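Local coordinates for protein pullulanase (Bacillus acidopullulyticus, PDB 2WAN) that hydrolyses the alpha-1,6-glucosidic linkages of pullulan and probably those at the branch points of starch polysaccharides, acting as a debranching glycoside hydrolase, at residues Leu119-Lys123 with Ala279-Val284; Phe142-Thr148 with His286-Ala292. All blocks are in the same frame, centred on the assembly; numbering follows the deposited sequence.

Contact 1 (Leu119-Lys123 with Ala279-Val284); sequences LDDEK and ASAPDV
The turn at Glu122-Lys123 comes nearest to the irregular segment 279-284 where the CA atoms of Lys123 and Ala281 lie 4.9 Å apart, and the backbones then diverge to 8.4 Å between the CA atoms of Leu119 and Val284. No direct hydrogen bond joins them. The carbonyl of Glu122 instead looks into the Ala281-Pro282 junction: its O sits 3.2 Å from Pro282 CD and receives a CA-H...O contact from Ala281 CA, bent to 138° at the hydrogen. A water 3.0 Å from Glu122 O donates to that oxygen and also to Pro282 O, bridging two acceptors that cannot bond to each other. Residues 119-123 finish strand 114-121 and turn into its hairpin partner 124-129, whereas 279-284 belongs to the connection from strand 273-278 to strand 288-292; these strands all belong to one mixed beta sheet whose first and last strands also pair. Leu119 and Val284 form the buried part. With the Leu119 CG swung opposite the backbone N (chi1 -173°), both methyls reach the connection: CD2 meets Val284 CG1 at 3.9 Å, the two side chains crossing at about a right angle, and CD1 touches Pro282 CG at 4.2 Å. Outside the two segments Leu119 also packs on Ile300 and Val305, and Pro282 on Ile153. Nearer the surface, the extended Lys123 chain passes across the Ala279-Ala281 backbone, its CG 3.8 Å from Ala281 N and its CE beside the carbonyl of Ala279. Glu122 brings its CB and OE1 to the Ala281 methyl, Glu122 OE1 lying 3.5 Å from Ala281 CB, while its own backbone N-H is taken by Asp121 OD2 on the anti side of that carboxylate, 18° out of its plane.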
ATOM      1  N   LEU A 119      -0.094  22.060  17.541  1.00 20.81           N
ATOM      2  CA  LEU A 119      -0.301  23.243  16.739  1.00 21.31           C
ATOM      3  C   LEU A 119      -0.650  22.754  15.333  1.00 22.81           C
ATOM      4  O   LEU A 119       0.234  22.328  14.569  1.00 20.41           O
ATOM      5  CB  LEU A 119       0.960  24.129  16.757  1.00 20.69           C
ATOM      6  CG  LEU A 119       0.904  25.517  16.110  1.00 20.18           C
ATOM      7  CD1 LEU A 119      -0.134  26.437  16.813  1.00 21.32           C
ATOM      8  CD2 LEU A 119       2.295  26.164  16.110  1.00 20.46           C
ATOM      9  N   ASP A 120      -1.943  22.783  15.007  1.00 20.87           N
ATOM     10  CA  ASP A 120      -2.441  22.184  13.757  1.00 21.61           C
ATOM     11  C   ASP A 120      -2.731  23.179  12.652  1.00 21.72           C
ATOM     12  O   ASP A 120      -3.080  22.787  11.542  1.00 22.02           O
ATOM     13  CB  ASP A 120      -3.671  21.295  14.011  1.00 20.99           C
ATOM     14  CG  ASP A 120      -3.302  19.917  14.537  1.00 22.06           C
ATOM     15  OD1 ASP A 120      -2.178  19.418  14.254  1.00 24.83           O
ATOM     16  OD2 ASP A 120      -4.140  19.312  15.237  1.00 22.16           O
ATOM     17  N   ASP A 121      -2.608  24.472  12.958  1.00 22.14           N
ATOM     18  CA  ASP A 121      -2.671  25.527  11.948  1.00 23.00           C
ATOM     19  C   ASP A 121      -1.849  26.690  12.510  1.00 21.27           C
ATOM     20  O   ASP A 121      -1.386  26.622  13.643  1.00 21.13           O
ATOM     21  CB  ASP A 121      -4.124  25.950  11.664  1.00 23.98           C
ATOM     22  CG  ASP A 121      -4.317  26.547  10.276  1.00 25.73           C
ATOM     23  OD1 ASP A 121      -5.437  26.419   9.734  1.00 31.49           O
ATOM     24  OD2 ASP A 121      -3.369  27.136   9.703  1.00 33.09           O
ATOM     25  N   GLU A 122      -1.654  27.735  11.723  1.00 23.75           N
ATOM     26  CA  GLU A 122      -0.850  28.870  12.177  1.00 28.39           C
ATOM     27  C   GLU A 122      -1.340  29.448  13.515  1.00 29.19           C
ATOM     28  O   GLU A 122      -0.530  29.785  14.375  1.00 28.40           O
ATOM     29  CB  GLU A 122      -0.740  29.949  11.098  1.00 29.25           C
ATOM     30  CG  GLU A 122      -2.038  30.610  10.700  1.00 33.37           C
ATOM     31  CD  GLU A 122      -1.829  32.019  10.173  1.00 41.73           C
ATOM     32  OE1 GLU A 122      -0.852  32.681  10.591  1.00 44.50           O
ATOM     33  OE2 GLU A 122      -2.644  32.463   9.339  1.00 46.34           O
ATOM     34  N   LYS A 123      -2.660  29.500  13.701  1.00 29.16           N
ATOM     35  CA  LYS A 123      -3.246  30.045  14.932  1.00 29.02           C
ATOM     36  C   LYS A 123      -4.246  29.092  15.605  1.00 29.30           C
ATOM     37  O   LYS A 123      -5.190  29.542  16.263  1.00 27.52           O
ATOM     38  CB  LYS A 123      -3.927  31.389  14.634  1.00 31.58           C
ATOM     39  CG  LYS A 123      -3.000  32.486  14.110  1.00 31.50           C
ATOM     40  CD  LYS A 123      -3.812  33.679  13.609  1.00 33.80           C
ATOM     41  CE  LYS A 123      -2.923  34.808  13.136  1.00 40.40           C
ATOM     42  NZ  LYS A 123      -3.636  35.695  12.178  1.00 43.77           N
ATOM     43  N   ALA A 279      -4.394  34.609  18.971  1.00 30.85           N
ATOM     44  CA  ALA A 279      -4.365  35.972  18.420  1.00 31.40           C
ATOM     45  C   ALA A 279      -3.251  36.158  17.392  1.00 31.08           C
ATOM     46  O   ALA A 279      -3.421  36.882  16.413  1.00 30.28           O
ATOM     47  CB  ALA A 279      -4.243  37.016  19.540  1.00 31.80           C
ATOM     48  N   SER A 280      -2.124  35.481  17.616  1.00 30.90           N
ATOM     49  CA  SER A 280      -0.992  35.526  16.690  1.00 30.54           C
ATOM     50  C   SER A 280      -0.434  34.122  16.454  1.00 29.07           C
ATOM     51  O   SER A 280      -0.632  33.219  17.279  1.00 28.25           O
ATOM     52  CB  SER A 280       0.111  36.443  17.232  1.00 30.02           C
ATOM     53  OG  SER A 280       0.604  35.955  18.470  1.00 32.30           O
ATOM     54  N   ALA A 281       0.268  33.965  15.336  1.00 28.26           N
ATOM     55  CA  ALA A 281       0.900  32.694  14.952  1.00 27.01           C
ATOM     56  C   ALA A 281       2.235  32.465  15.673  1.00 26.10           C
ATOM     57  O   ALA A 281       3.182  33.233  15.474  1.00 26.73           O
ATOM     58  CB  ALA A 281       1.099  32.657  13.449  1.00 27.19           C
ATOM     59  N   PRO A 282       2.316  31.424  16.527  1.00 26.53           N
ATOM     60  CA  PRO A 282       3.572  31.179  17.247  1.00 26.83           C
ATOM     61  C   PRO A 282       4.710  30.733  16.325  1.00 26.82           C
ATOM     62  O   PRO A 282       4.461  30.275  15.208  1.00 25.05           O
ATOM     63  CB  PRO A 282       3.224  30.049  18.222  1.00 27.67           C
ATOM     64  CG  PRO A 282       1.737  29.949  18.237  1.00 27.76           C
ATOM     65  CD  PRO A 282       1.256  30.478  16.921  1.00 26.09           C
ATOM     66  N   ASP A 283       5.943  30.896  16.799  1.00 26.16           N
ATOM     67  CA  ASP A 283       7.144  30.435  16.106  1.00 26.90           C
ATOM     68  C   ASP A 283       7.300  28.932  16.358  1.00 23.52           C
ATOM     69  O   ASP A 283       7.467  28.499  17.505  1.00 23.58           O
ATOM     70  CB  ASP A 283       8.358  31.224  16.634  1.00 25.65           C
ATOM     71  CG  ASP A 283       9.654  30.917  15.888  1.00 33.51           C
ATOM     72  OD1 ASP A 283       9.875  29.754  15.471  1.00 25.16           O
ATOM     73  OD2 ASP A 283      10.471  31.859  15.736  1.00 33.51           O
ATOM     74  N   VAL A 284       7.233  28.137  15.286  1.00 24.14           N
ATOM     75  CA  VAL A 284       7.269  26.668  15.402  1.00 23.45           C
ATOM     76  C   VAL A 284       8.601  26.100  15.913  1.00 23.42           C
ATOM     77  O   VAL A 284       8.681  24.908  16.240  1.00 21.07           O
ATOM     78  CB  VAL A 284       6.856  25.949  14.081  1.00 22.09           C
ATOM     79  CG1 VAL A 284       5.409  26.282  13.718  1.00 23.32           C
ATOM     80  CG2 VAL A 284       7.784  26.304  12.931  1.00 24.68           C
TER
HETATM   81  O   HOH W   1       2.266  29.151  13.677  1.00 23.04           O

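Contact 2 (Phe142-Thr148 with His286-Ala292); sequences FTVIDKT and HNLDVAA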
ATOM      1  N   PHE A 142      -8.235  29.382  29.137  1.00 36.39           N
ATOM      2  CA  PHE A 142      -7.033  28.858  28.471  1.00 35.37           C
ATOM      3  C   PHE A 142      -5.983  29.935  28.248  1.00 35.02           C
ATOM      4  O   PHE A 142      -6.316  31.053  27.859  1.00 36.28           O
ATOM      5  CB  PHE A 142      -7.384  28.208  27.132  1.00 33.68           C
ATOM      6  CG  PHE A 142      -7.914  26.814  27.256  1.00 31.46           C
ATOM      7  CD1 PHE A 142      -7.046  25.732  27.294  1.00 32.55           C
ATOM      8  CD2 PHE A 142      -9.286  26.580  27.323  1.00 32.63           C
ATOM      9  CE1 PHE A 142      -7.529  24.431  27.401  1.00 33.72           C
ATOM     10  CE2 PHE A 142      -9.779  25.280  27.428  1.00 33.66           C
ATOM     11  CZ  PHE A 142      -8.901  24.204  27.472  1.00 34.65           C
ATOM     12  N   THR A 143      -4.721  29.575  28.488  1.00 34.81           N
ATOM     13  CA  THR A 143      -3.576  30.455  28.209  1.00 35.10           C
ATOM     14  C   THR A 143      -2.504  29.750  27.374  1.00 34.96           C
ATOM     15  O   THR A 143      -2.319  28.532  27.481  1.00 34.89           O
ATOM     16  CB  THR A 143      -2.907  30.987  29.502  1.00 33.72           C
ATOM     17  OG1 THR A 143      -2.551  29.889  30.353  1.00 35.82           O
ATOM     18  CG2 THR A 143      -3.844  31.934  30.256  1.00 36.45           C
ATOM     19  N   VAL A 144      -1.810  30.530  26.548  1.00 34.81           N
ATOM     20  CA  VAL A 144      -0.670  30.045  25.765  1.00 34.13           C
ATOM     21  C   VAL A 144       0.505  31.008  25.954  1.00 34.79           C
ATOM     22  O   VAL A 144       0.339  32.229  25.847  1.00 34.49           O
ATOM     23  CB  VAL A 144      -1.024  29.898  24.250  1.00 34.47           C
ATOM     24  CG1 VAL A 144       0.225  29.649  23.402  1.00 33.71           C
ATOM     25  CG2 VAL A 144      -2.028  28.768  24.035  1.00 32.36           C
ATOM     26  N   ILE A 145       1.677  30.451  26.256  1.00 33.71           N
ATOM     27  CA  ILE A 145       2.898  31.238  26.391  1.00 34.12           C
ATOM     28  C   ILE A 145       4.029  30.665  25.524  1.00 34.07           C
ATOM     29  O   ILE A 145       4.207  29.446  25.436  1.00 34.00           O
ATOM     30  CB  ILE A 145       3.310  31.366  27.733  1.00 20.00           C
ATOM     31  CG1 ILE A 145       4.412  32.391  27.845  1.00 20.00           C
ATOM     32  CG2 ILE A 145       3.771  30.071  28.268  1.00 20.00           C
ATOM     33  CD1 ILE A 145       4.698  32.724  29.148  1.00 20.00           C
ATOM     34  N   ASP A 146       4.766  31.550  24.864  1.00 31.57           N
ATOM     35  CA  ASP A 146       6.033  31.176  24.243  1.00 31.22           C
ATOM     36  C   ASP A 146       7.130  31.258  25.304  1.00 32.04           C
ATOM     37  O   ASP A 146       7.607  32.350  25.628  1.00 34.21           O
ATOM     38  CB  ASP A 146       6.330  32.109  23.065  1.00 30.21           C
ATOM     39  CG  ASP A 146       7.674  31.826  22.399  1.00 25.93           C
ATOM     40  OD1 ASP A 146       8.518  31.099  22.968  1.00 30.61           O
ATOM     41  OD2 ASP A 146       7.884  32.354  21.291  1.00 26.83           O
ATOM     42  N   LYS A 147       7.524  30.107  25.844  1.00 32.79           N
ATOM     43  CA  LYS A 147       8.512  30.042  26.928  1.00 36.10           C
ATOM     44  C   LYS A 147       9.934  30.451  26.524  1.00 37.15           C
ATOM     45  O   LYS A 147      10.779  30.705  27.391  1.00 37.26           O
ATOM     46  CB  LYS A 147       8.526  28.655  27.578  1.00 37.02           C
ATOM     47  CG  LYS A 147       7.298  28.353  28.437  1.00 42.75           C
ATOM     48  CD  LYS A 147       7.620  27.402  29.586  1.00 49.02           C
ATOM     49  CE  LYS A 147       7.849  25.972  29.107  1.00 55.55           C
ATOM     50  NZ  LYS A 147       8.210  25.041  30.215  1.00 58.10           N
ATOM     51  N   THR A 148      10.191  30.510  25.220  1.00 36.94           N
ATOM     52  CA  THR A 148      11.487  30.954  24.697  1.00 38.37           C
ATOM     53  C   THR A 148      11.676  32.465  24.885  1.00 39.99           C
ATOM     54  O   THR A 148      12.732  32.907  25.342  1.00 41.72           O
ATOM     55  CB  THR A 148      11.669  30.555  23.206  1.00 36.26           C
ATOM     56  OG1 THR A 148      11.476  29.141  23.071  1.00 29.12           O
ATOM     57  CG2 THR A 148      13.065  30.915  22.698  1.00 35.91           C
ATOM     58  N   HIS A 286      10.015  27.461  18.643  1.00 27.05           N
ATOM     59  CA  HIS A 286      10.065  27.904  20.035  1.00 29.44           C
ATOM     60  C   HIS A 286       9.445  26.904  21.006  1.00 30.44           C
ATOM     61  O   HIS A 286       8.789  25.934  20.597  1.00 26.83           O
ATOM     62  CB  HIS A 286       9.389  29.279  20.170  1.00 29.67           C
ATOM     63  CG  HIS A 286      10.225  30.424  19.682  1.00 36.55           C
ATOM     64  ND1 HIS A 286      11.412  30.255  18.997  1.00 37.43           N
ATOM     65  CD2 HIS A 286      10.028  31.763  19.761  1.00 32.53           C
ATOM     66  CE1 HIS A 286      11.915  31.437  18.688  1.00 36.78           C
ATOM     67  NE2 HIS A 286      11.094  32.369  19.139  1.00 40.37           N
ATOM     68  N   ASN A 287       9.669  27.138  22.298  1.00 30.49           N
ATOM     69  CA  ASN A 287       9.076  26.325  23.348  1.00 33.08           C
ATOM     70  C   ASN A 287       7.702  26.879  23.707  1.00 33.38           C
ATOM     71  O   ASN A 287       7.588  27.873  24.432  1.00 34.92           O
ATOM     72  CB  ASN A 287       9.984  26.302  24.577  1.00 33.16           C
ATOM     73  CG  ASN A 287       9.520  25.318  25.639  1.00 35.31           C
ATOM     74  OD1 ASN A 287       8.619  24.503  25.416  1.00 33.23           O
ATOM     75  ND2 ASN A 287      10.146  25.388  26.805  1.00 37.15           N
ATOM     76  N   LEU A 288       6.658  26.241  23.185  1.00 32.69           N
ATOM     77  CA  LEU A 288       5.296  26.747  23.358  1.00 30.98           C
ATOM     78  C   LEU A 288       4.545  25.870  24.348  1.00 31.64           C
ATOM     79  O   LEU A 288       4.667  24.641  24.318  1.00 29.34           O
ATOM     80  CB  LEU A 288       4.562  26.819  22.008  1.00 31.06           C
ATOM     81  CG  LEU A 288       5.310  27.370  20.778  1.00 30.14           C
ATOM     82  CD1 LEU A 288       4.544  27.091  19.497  1.00 29.65           C
ATOM     83  CD2 LEU A 288       5.623  28.870  20.904  1.00 31.80           C
ATOM     84  N   ASP A 289       3.784  26.508  25.238  1.00 31.49           N
ATOM     85  CA  ASP A 289       3.044  25.806  26.287  1.00 30.72           C
ATOM     86  C   ASP A 289       1.594  26.260  26.339  1.00 29.08           C
ATOM     87  O   ASP A 289       1.289  27.416  26.051  1.00 27.47           O
ATOM     88  CB  ASP A 289       3.689  26.031  27.657  1.00 33.20           C
ATOM     89  CG  ASP A 289       4.604  24.898  28.070  1.00 37.61           C
ATOM     90  OD1 ASP A 289       4.665  24.602  29.283  1.00 46.70           O
ATOM     91  OD2 ASP A 289       5.263  24.299  27.194  1.00 44.71           O
ATOM     92  N   VAL A 290       0.711  25.337  26.703  1.00 28.48           N
ATOM     93  CA  VAL A 290      -0.701  25.654  26.884  1.00 30.30           C
ATOM     94  C   VAL A 290      -1.150  25.181  28.262  1.00 29.17           C
ATOM     95  O   VAL A 290      -0.680  24.161  28.761  1.00 28.90           O
ATOM     96  CB  VAL A 290      -1.596  25.054  25.749  1.00 29.72           C
ATOM     97  CG1 VAL A 290      -1.525  23.538  25.742  1.00 25.49           C
ATOM     98  CG2 VAL A 290      -3.049  25.540  25.871  1.00 31.64           C
ATOM     99  N   ALA A 291      -2.033  25.958  28.884  1.00 31.60           N
ATOM    100  CA  ALA A 291      -2.616  25.600  30.168  1.00 32.45           C
ATOM    101  C   ALA A 291      -4.055  26.092  30.226  1.00 32.11           C
ATOM    102  O   ALA A 291      -4.473  26.921  29.412  1.00 31.42           O
ATOM    103  CB  ALA A 291      -1.797  26.206  31.317  1.00 32.72           C
ATOM    104  N   ALA A 292      -4.803  25.553  31.186  1.00 35.10           N
ATOM    105  CA  ALA A 292      -6.119  26.070  31.564  1.00 36.28           C
ATOM    106  C   ALA A 292      -6.253  26.011  33.085  1.00 36.96           C
ATOM    107  O   ALA A 292      -5.524  25.264  33.749  1.00 35.64           O
ATOM    108  CB  ALA A 292      -7.232  25.277  30.889  1.00 35.54           C
TER
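Strands 142-146 and 288-292 are antiparallel neighbours in a mixed beta sheet, their short axes at 160°, with Thr143-Ala291 and Ile145-Asp289 as hydrogen-bonded pairs. Each pair exchanges two backbone bonds; Thr143 N to Ala291 O is 2.8 Å. Beyond the strands Lys147 N still reaches Asn287 O, at 2.6 Å, and the threonine hydroxyl takes over from the backbone: Asn287 N points almost straight at Thr148 OG1, 2.8 Å away at 174°. Asp146 shapes that turn. Its CG lies opposite the backbone N (chi1 177°), and OD1 folds forward to accept from Thr148 N at 2.9 Å, an Asx turn, while its CG rests 3.9 Å from Leu288 CD2. An alanine here would leave Thr148 N without this acceptor, and the turn would probably hold the Thr148 hydroxyl less firmly against Asn287. The face of Asp146 and Leu288 carries Phe142, Val144, Val290 and Ala292 at its other end, where the contact is apolar. The Ala292 methyl sits over one face of the Phe142 ring, displaced toward its rim, with CB 3.7 Å from the ring centroid; Val290 CG2 comes in at the ring edge and also meets Val144 CG2 at 3.9 Å. Leu276 of strand 273-278 touches both Phe142 and Val290. The other face carries Thr143, Ile145, Asp289 and Ala291, and the Lys147 chain, bent at chi3, passes Asn287 ND2 and ends near Asp289, its NZ 3.7 Å from OD1 in a long salt bridge. Asn287 OD1 bonds to Asn385 ND2. Backbone and turn bonds thus fix the register, the face of Phe142, Val144, Leu288 and Val290 turns to the interior, with the buried Asp146 carboxylate at its turn end, and the distant lysine-aspartate pair probably adds only a modest electrostatic pull.

Both contacts belong to the same mixed sheet, their centres about 11 Å apart, and 279-284 and 286-292 follow one another along the chain. They meet at Leu288, whose CD1 packs on Pro282 CB at 3.5 Å and more loosely on Leu119 CD2, making one apolar patch. Contact 2 pairs two strands and so rests on regular backbone hydrogen bonds, with a buried and a more exposed face. Contact 1, the smaller, joins a hairpin turn to a connecting segment and relies on side-chain packing, a CA-H...O contact and a water; only Leu119 and Val284 are buried in it, against six residues in contact 2.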